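Local coordinates for conserved uncharacterized protein (predicted phosphoesterase COG0622) (Streptococcus pneumoniae, PDB 3CK2) that probably hydrolyses phosphoester bonds as a member of the calcineurin-like phosphoesterase superfamily, with two manganese ions bound by loops that follow its strands, at residues A[8-13]-A[34-39]; A[79-84]-A[102-107]. All blocks are in the same frame, centred on the assembly; numbering follows the deposited sequence.

Contact 1 of 2, residues A[8-13]-A[34-39]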
ATOM      1  N   THR A   8      -6.253  -7.266   9.082  1.00 13.93           N
ATOM      2  CA  THR A   8      -5.221  -7.591   8.128  1.00 14.28           C
ATOM      3  C   THR A   8      -5.538  -6.809   6.854  1.00 15.42           C
ATOM      4  O   THR A   8      -6.671  -6.823   6.371  1.00 14.78           O
ATOM      5  CB  THR A   8      -5.166  -9.096   7.814  1.00 13.95           C
ATOM      6  OG1 THR A   8      -4.902  -9.809   9.016  1.00 11.97           O
ATOM      7  CG2 THR A   8      -4.085  -9.400   6.745  1.00 11.93           C
ATOM      8  N   ILE A   9      -4.540  -6.096   6.342  1.00 16.98           N
ATOM      9  CA  ILE A   9      -4.685  -5.437   5.054  1.00 17.17           C
ATOM     10  C   ILE A   9      -3.579  -5.935   4.131  1.00 18.09           C
ATOM     11  O   ILE A   9      -2.504  -6.372   4.581  1.00 18.72           O
ATOM     12  CB  ILE A   9      -4.710  -3.860   5.184  1.00 17.83           C
ATOM     13  CG1 ILE A   9      -3.354  -3.319   5.680  1.00 16.05           C
ATOM     14  CG2 ILE A   9      -5.930  -3.391   6.059  1.00 10.84           C
ATOM     15  CD1 ILE A   9      -3.220  -1.808   5.557  1.00 16.84           C
ATOM     16  N   ILE A  10      -3.909  -5.931   2.849  1.00 18.99           N
ATOM     17  CA  ILE A  10      -3.006  -6.298   1.752  1.00 19.27           C
ATOM     18  C   ILE A  10      -2.812  -5.053   0.904  1.00 20.24           C
ATOM     19  O   ILE A  10      -3.806  -4.394   0.515  1.00 21.56           O
ATOM     20  CB  ILE A  10      -3.551  -7.505   0.881  1.00 19.00           C
ATOM     21  CG1 ILE A  10      -3.670  -8.790   1.735  1.00 17.56           C
ATOM     22  CG2 ILE A  10      -2.609  -7.761  -0.342  1.00 18.89           C
ATOM     23  CD1 ILE A  10      -2.259  -9.343   2.304  1.00 13.63           C
ATOM     24  N   VAL A  11      -1.537  -4.700   0.683  1.00 20.98           N
ATOM     25  CA  VAL A  11      -1.145  -3.484  -0.028  1.00 20.55           C
ATOM     26  C   VAL A  11      -0.204  -3.860  -1.170  1.00 21.24           C
ATOM     27  O   VAL A  11       0.803  -4.537  -0.931  1.00 21.06           O
ATOM     28  CB  VAL A  11      -0.426  -2.486   0.929  1.00 19.84           C
ATOM     29  CG1 VAL A  11      -0.223  -1.127   0.235  1.00 17.48           C
ATOM     30  CG2 VAL A  11      -1.217  -2.332   2.245  1.00 19.35           C
HETATM   31  N   MSE A  12      -0.515  -3.414  -2.392  1.00 22.20           N
HETATM   32  CA  MSE A  12       0.413  -3.544  -3.535  1.00 22.85           C
HETATM   33  C   MSE A  12       0.489  -2.235  -4.318  1.00 21.46           C
HETATM   34  O   MSE A  12      -0.194  -1.291  -4.007  1.00 21.45           O
HETATM   35  CB  MSE A  12       0.002  -4.709  -4.447  1.00 23.29           C
HETATM   36  CG  MSE A  12      -1.341  -4.486  -5.090  1.00 25.56           C
HETATM   37 SE   MSE A  12      -1.908  -5.918  -6.276  0.80 30.60          SE
HETATM   38  CE  MSE A  12      -3.824  -5.652  -6.035  1.00 22.26           C
ATOM     39  N   SER A  13       1.350  -2.182  -5.324  1.00 21.14           N
ATOM     40  CA  SER A  13       1.640  -0.951  -6.035  1.00 20.84           C
ATOM     41  C   SER A  13       2.539  -1.177  -7.205  1.00 20.55           C
ATOM     42  O   SER A  13       3.373  -2.083  -7.201  1.00 18.96           O
ATOM     43  CB  SER A  13       2.335   0.064  -5.109  1.00 21.38           C
ATOM     44  OG  SER A  13       2.326   1.370  -5.651  1.00 20.52           O
ATOM     45  N   ASP A  34      -9.427  -7.570   5.753  1.00 20.31           N
ATOM     46  CA  ASP A  34     -10.277  -6.380   5.907  1.00 20.73           C
ATOM     47  C   ASP A  34     -10.263  -5.401   4.723  1.00 21.15           C
ATOM     48  O   ASP A  34     -11.251  -4.748   4.477  1.00 21.62           O
ATOM     49  CB  ASP A  34      -9.938  -5.655   7.206  1.00 21.11           C
ATOM     50  CG  ASP A  34     -10.162  -6.522   8.400  1.00 20.26           C
ATOM     51  OD1 ASP A  34     -11.227  -6.395   9.039  1.00 21.07           O
ATOM     52  OD2 ASP A  34      -9.311  -7.386   8.646  1.00 18.45           O
ATOM     53  N   ALA A  35      -9.159  -5.314   3.982  1.00 21.54           N
ATOM     54  CA  ALA A  35      -9.073  -4.415   2.836  1.00 21.01           C
ATOM     55  C   ALA A  35      -7.870  -4.792   2.003  1.00 21.41           C
ATOM     56  O   ALA A  35      -6.896  -5.339   2.518  1.00 20.78           O
ATOM     57  CB  ALA A  35      -8.975  -2.940   3.296  1.00 20.42           C
ATOM     58  N   VAL A  36      -7.968  -4.504   0.694  1.00 22.18           N
ATOM     59  CA  VAL A  36      -6.901  -4.687  -0.256  1.00 22.23           C
ATOM     60  C   VAL A  36      -6.655  -3.355  -0.928  1.00 22.67           C
ATOM     61  O   VAL A  36      -7.587  -2.752  -1.442  1.00 23.58           O
ATOM     62  CB  VAL A  36      -7.209  -5.820  -1.286  1.00 23.14           C
ATOM     63  CG1 VAL A  36      -6.040  -5.977  -2.303  1.00 19.19           C
ATOM     64  CG2 VAL A  36      -7.465  -7.138  -0.559  1.00 22.66           C
ATOM     65  N   PHE A  37      -5.388  -2.911  -0.945  1.00 22.57           N
ATOM     66  CA  PHE A  37      -5.006  -1.592  -1.515  1.00 22.41           C
ATOM     67  C   PHE A  37      -4.022  -1.671  -2.676  1.00 22.02           C
ATOM     68  O   PHE A  37      -3.080  -2.460  -2.653  1.00 22.63           O
ATOM     69  CB  PHE A  37      -4.350  -0.711  -0.439  1.00 22.07           C
ATOM     70  CG  PHE A  37      -5.224  -0.449   0.714  1.00 22.05           C
ATOM     71  CD1 PHE A  37      -6.015   0.676   0.740  1.00 20.68           C
ATOM     72  CD2 PHE A  37      -5.279  -1.344   1.776  1.00 21.41           C
ATOM     73  CE1 PHE A  37      -6.840   0.932   1.796  1.00 21.64           C
ATOM     74  CE2 PHE A  37      -6.128  -1.097   2.842  1.00 24.08           C
ATOM     75  CZ  PHE A  37      -6.915   0.055   2.844  1.00 22.76           C
ATOM     76  N   HIS A  38      -4.186  -0.787  -3.647  1.00 21.60           N
ATOM     77  CA  HIS A  38      -3.220  -0.667  -4.738  1.00 21.33           C
ATOM     78  C   HIS A  38      -2.864   0.801  -4.807  1.00 21.36           C
ATOM     79  O   HIS A  38      -3.741   1.619  -4.899  1.00 22.38           O
ATOM     80  CB  HIS A  38      -3.810  -1.187  -6.046  1.00 21.07           C
ATOM     81  CG  HIS A  38      -2.827  -1.303  -7.156  1.00 19.92           C
ATOM     82  ND1 HIS A  38      -2.093  -0.232  -7.620  1.00 19.72           N
ATOM     83  CD2 HIS A  38      -2.490  -2.356  -7.933  1.00 20.88           C
ATOM     84  CE1 HIS A  38      -1.318  -0.638  -8.607  1.00 22.71           C
ATOM     85  NE2 HIS A  38      -1.523  -1.930  -8.805  1.00 20.52           N
ATOM     86  N   ASN A  39      -1.581   1.139  -4.723  1.00 21.36           N
ATOM     87  CA  ASN A  39      -1.161   2.532  -4.560  1.00 21.19           C
ATOM     88  C   ASN A  39      -0.774   3.228  -5.878  1.00 21.32           C
ATOM     89  O   ASN A  39      -0.142   4.287  -5.883  1.00 20.41           O
ATOM     90  CB  ASN A  39      -0.023   2.613  -3.535  1.00 21.21           C
ATOM     91  CG  ASN A  39      -0.403   2.043  -2.176  1.00 20.99           C
ATOM     92  OD1 ASN A  39      -1.594   1.939  -1.849  1.00 22.40           O
ATOM     93  ND2 ASN A  39       0.622   1.683  -1.359  1.00 17.29           N
TER
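Phe37 and Ile9 meet on one face of a parallel strand pair. The ring of Phe37 lies with CE2 3.9 Å from Ile9 CB, and Ile9 CG2 comes in at the ring's edge, in its plane. On the other face Met12 (selenomethionine) crosses His38: CG of Met12 stands between the backbone N and the carbonyl carbon (chi1 64°), which sets it 3.7 Å from His38 CD2, while Ser13 CA lies over one face of the imidazole, offset toward the rim, in a CH-pi contact. The backbone bonds are short and straight in this middle part, with Phe37 N 2.6 Å from Ile10 O and Met12 N 2.7 Å from Phe37 O at an N-H...O angle of 170°. Toward the exposed Asp34 the pairing slackens. There Thr8 N reaches Asp34 OD2 at 3.1 Å, on the anti side and 34° out of the carboxylate plane. At the other end Asn39 N bonds Met12 O at 2.9 Å, and Asn39 ND2, beside Val11 CG1, gives a hydrogen bond to Tyr111 O. Helix 19-29 packs over Ile10, Met12 and Val36; with strands 7-12 and 35-38 it forms the first beta-alpha-beta unit of the calcineurin-like fold, leading into metal-binding loops.

Contact 2 of 2, residues A[79-84]-A[102-107]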
ATOM      1  N   LYS A  79      -7.685   4.583  10.752  1.00 23.33           N
ATOM      2  CA  LYS A  79      -7.726   5.491   9.602  1.00 22.95           C
ATOM      3  C   LYS A  79      -6.466   5.342   8.729  1.00 23.38           C
ATOM      4  O   LYS A  79      -5.333   5.654   9.155  1.00 23.56           O
ATOM      5  CB  LYS A  79      -7.857   6.927  10.063  1.00 22.68           C
ATOM      6  CG  LYS A  79      -7.917   7.945   8.930  1.00 22.79           C
ATOM      7  CD  LYS A  79      -8.254   9.335   9.486  1.00 22.24           C
ATOM      8  CE  LYS A  79      -8.439  10.353   8.389  1.00 22.97           C
ATOM      9  NZ  LYS A  79      -8.935  11.632   8.921  1.00 21.04           N
ATOM     10  N   ILE A  80      -6.698   4.876   7.505  1.00 22.42           N
ATOM     11  CA  ILE A  80      -5.685   4.628   6.538  1.00 22.29           C
ATOM     12  C   ILE A  80      -5.839   5.750   5.484  1.00 22.72           C
ATOM     13  O   ILE A  80      -6.952   6.060   5.042  1.00 21.29           O
ATOM     14  CB  ILE A  80      -5.892   3.206   5.911  1.00 22.63           C
ATOM     15  CG1 ILE A  80      -5.839   2.146   7.037  1.00 22.73           C
ATOM     16  CG2 ILE A  80      -4.885   2.938   4.780  1.00 21.45           C
ATOM     17  CD1 ILE A  80      -6.281   0.717   6.670  1.00 21.08           C
ATOM     18  N   ILE A  81      -4.718   6.383   5.133  1.00 23.05           N
ATOM     19  CA  ILE A  81      -4.661   7.318   4.024  1.00 22.64           C
ATOM     20  C   ILE A  81      -3.704   6.707   2.998  1.00 23.24           C
ATOM     21  O   ILE A  81      -2.854   5.900   3.332  1.00 22.74           O
ATOM     22  CB  ILE A  81      -4.315   8.787   4.459  1.00 23.30           C
ATOM     23  CG1 ILE A  81      -2.843   8.964   4.862  1.00 22.95           C
ATOM     24  CG2 ILE A  81      -5.236   9.243   5.626  1.00 21.01           C
ATOM     25  CD1 ILE A  81      -2.481  10.437   5.205  1.00 21.60           C
ATOM     26  N   GLN A  82      -3.893   7.092   1.750  1.00 23.69           N
ATOM     27  CA  GLN A  82      -3.333   6.409   0.616  1.00 24.04           C
ATOM     28  C   GLN A  82      -3.147   7.388  -0.530  1.00 23.93           C
ATOM     29  O   GLN A  82      -4.072   8.118  -0.907  1.00 24.02           O
ATOM     30  CB  GLN A  82      -4.317   5.333   0.191  1.00 24.31           C
ATOM     31  CG  GLN A  82      -3.842   4.404  -0.849  1.00 24.71           C
ATOM     32  CD  GLN A  82      -4.923   3.485  -1.353  1.00 24.35           C
ATOM     33  OE1 GLN A  82      -6.116   3.639  -1.018  1.00 25.99           O
ATOM     34  NE2 GLN A  82      -4.526   2.537  -2.195  1.00 21.33           N
ATOM     35  N   THR A  83      -1.956   7.380  -1.100  1.00 23.65           N
ATOM     36  CA  THR A  83      -1.642   8.225  -2.253  1.00 23.68           C
ATOM     37  C   THR A  83      -0.516   7.559  -3.005  1.00 23.24           C
ATOM     38  O   THR A  83       0.161   6.697  -2.448  1.00 23.50           O
ATOM     39  CB  THR A  83      -1.289   9.696  -1.807  1.00 23.31           C
ATOM     40  OG1 THR A  83      -1.368  10.570  -2.924  1.00 24.28           O
ATOM     41  CG2 THR A  83       0.093   9.811  -1.183  1.00 24.10           C
ATOM     42  N   HIS A  84      -0.313   7.913  -4.274  1.00 23.71           N
ATOM     43  CA  HIS A  84       0.851   7.383  -4.999  1.00 23.08           C
ATOM     44  C   HIS A  84       2.155   7.944  -4.457  1.00 22.35           C
ATOM     45  O   HIS A  84       3.036   7.198  -4.075  1.00 22.95           O
ATOM     46  CB  HIS A  84       0.730   7.611  -6.494  1.00 23.19           C
ATOM     47  CG  HIS A  84       1.749   6.878  -7.313  1.00 23.35           C
ATOM     48  ND1 HIS A  84       1.797   5.499  -7.376  1.00 24.33           N
ATOM     49  CD2 HIS A  84       2.730   7.328  -8.140  1.00 23.66           C
ATOM     50  CE1 HIS A  84       2.757   5.133  -8.216  1.00 24.10           C
ATOM     51  NE2 HIS A  84       3.340   6.219  -8.691  1.00 25.18           N
ATOM     52  N   GLN A 102      -0.311  13.914   9.246  1.00 29.89           N
ATOM     53  CA  GLN A 102      -0.511  14.455  10.571  1.00 29.96           C
ATOM     54  C   GLN A 102      -1.816  15.249  10.607  1.00 29.48           C
ATOM     55  O   GLN A 102      -2.588  15.126  11.561  1.00 29.05           O
ATOM     56  CB  GLN A 102       0.668  15.339  10.965  1.00 30.66           C
ATOM     57  CG  GLN A 102       2.017  14.692  10.820  1.00 32.06           C
ATOM     58  CD  GLN A 102       2.613  14.311  12.123  1.00 36.44           C
ATOM     59  OE1 GLN A 102       2.980  15.188  12.914  1.00 39.80           O
ATOM     60  NE2 GLN A 102       2.739  12.992  12.374  1.00 39.19           N
ATOM     61  N   GLU A 103      -2.087  16.036   9.561  1.00 29.13           N
ATOM     62  CA  GLU A 103      -3.362  16.759   9.497  1.00 29.04           C
ATOM     63  C   GLU A 103      -4.574  15.802   9.440  1.00 27.83           C
ATOM     64  O   GLU A 103      -5.628  16.098  10.000  1.00 27.54           O
ATOM     65  CB  GLU A 103      -3.369  17.841   8.389  1.00 29.44           C
ATOM     66  CG  GLU A 103      -3.800  17.418   6.975  1.00 31.57           C
ATOM     67  CD  GLU A 103      -3.800  18.596   5.950  1.00 31.60           C
ATOM     68  OE1 GLU A 103      -4.227  19.723   6.348  1.00 34.95           O
ATOM     69  OE2 GLU A 103      -3.382  18.382   4.765  1.00 31.09           O
ATOM     70  N   GLU A 104      -4.392  14.644   8.808  1.00 26.61           N
ATOM     71  CA  GLU A 104      -5.408  13.598   8.759  1.00 26.10           C
ATOM     72  C   GLU A 104      -5.493  12.778  10.036  1.00 25.31           C
ATOM     73  O   GLU A 104      -6.459  12.056  10.224  1.00 25.15           O
ATOM     74  CB  GLU A 104      -5.101  12.615   7.617  1.00 26.23           C
ATOM     75  CG  GLU A 104      -5.225  13.168   6.224  1.00 26.77           C
ATOM     76  CD  GLU A 104      -6.648  13.540   5.846  1.00 29.50           C
ATOM     77  OE1 GLU A 104      -7.624  13.077   6.479  1.00 30.87           O
ATOM     78  OE2 GLU A 104      -6.794  14.313   4.893  1.00 31.84           O
ATOM     79  N   GLU A 105      -4.473  12.855  10.887  1.00 24.91           N
ATOM     80  CA  GLU A 105      -4.321  11.958  12.029  1.00 24.57           C
ATOM     81  C   GLU A 105      -4.541  10.485  11.631  1.00 23.83           C
ATOM     82  O   GLU A 105      -5.350   9.775  12.226  1.00 23.18           O
ATOM     83  CB  GLU A 105      -5.249  12.397  13.169  1.00 25.56           C
ATOM     84  CG  GLU A 105      -4.632  13.508  14.046  1.00 28.02           C
ATOM     85  CD  GLU A 105      -5.624  14.574  14.447  1.00 31.80           C
ATOM     86  OE1 GLU A 105      -6.647  14.228  15.081  1.00 33.25           O
ATOM     87  OE2 GLU A 105      -5.377  15.767  14.129  1.00 35.75           O
ATOM     88  N   ALA A 106      -3.794  10.045  10.617  1.00 22.95           N
ATOM     89  CA  ALA A 106      -3.894   8.680  10.094  1.00 22.43           C
ATOM     90  C   ALA A 106      -3.224   7.670  11.054  1.00 21.69           C
ATOM     91  O   ALA A 106      -2.254   8.010  11.725  1.00 21.65           O
ATOM     92  CB  ALA A 106      -3.256   8.610   8.686  1.00 21.73           C
ATOM     93  N   ALA A 107      -3.741   6.447  11.125  1.00 20.90           N
ATOM     94  CA  ALA A 107      -2.994   5.346  11.741  1.00 21.35           C
ATOM     95  C   ALA A 107      -1.873   4.881  10.775  1.00 21.34           C
ATOM     96  O   ALA A 107      -0.743   4.552  11.189  1.00 21.10           O
ATOM     97  CB  ALA A 107      -3.939   4.166  12.103  1.00 21.00           C
TER
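Torsions close to 180° throughout stretch Lys79 across to the end of helix 95-103: CG stands anti to the backbone N, and the rest of the chain stays extended. Glu104 does the reverse, folding at chi2 (-66°), which turns CD back from a straight course, and the two side chains cross at about a right angle. Lys79 NZ is held by two oxygens of Glu104, one backbone and one carboxylate. It lies 2.8 Å from Glu104 O, in the carbonyl plane and on a lone pair, and 3.1 Å from Glu104 OE1 in a salt bridge, approaching that oxygen nearly along its C-O axis. The methylene next to the ammonium follows it in, with CE 3.2 Å from Glu104 O.

Next to these polar bonds, Ile81 supplies the apolar part. Its CG2 rests 3.7 Å from Ala106 CB and 3.9 Å from Glu104 CB, and CD1 reaches toward Glu104 CG, so the aliphatic half of the glutamate is used as well as its charge. Glu105, with positive phi, leaves helical geometry in a Schellman motif and turns the chain toward the strand. Ala107 N then bonds Lys79 O at 2.7 Å, a bent bond with an N-H...O angle of 136°, just before strand 108-110 takes up the parallel pairing with Lys79 and Ile81.

The contact thus closes a beta-alpha-beta unit. Because the backbone oxygen of Glu104 lies near the helix's C-terminal end, where the dipole is negative, the ammonium probably gains stabilisation from that end as well as from the carboxylate, which would favour its charged form.

How the contacts relate
Contact 1 closes before contact 2 opens along the chain, and their centres lie 14 Å apart, contact 1 within one sheet, contact 2 between a strand of the other sheet and the end of helix 95-103. They meet at the C-terminal ends of strands 35-38 and 78-83. Asn39 O probably accepts a hydrogen bond from His84 ND1 at 2.7 Å, and Asn39 OD1 probably another from Gln82 NE2 at 3.0 Å. The first is a second-shell bond: His84 NE2 binds a manganese ion together with Asp41, Asn60 and His113, so Asn39 of contact 1 probably orients a metal ligand carried by contact 2. Lys79 lies at the far end of its strand from His84.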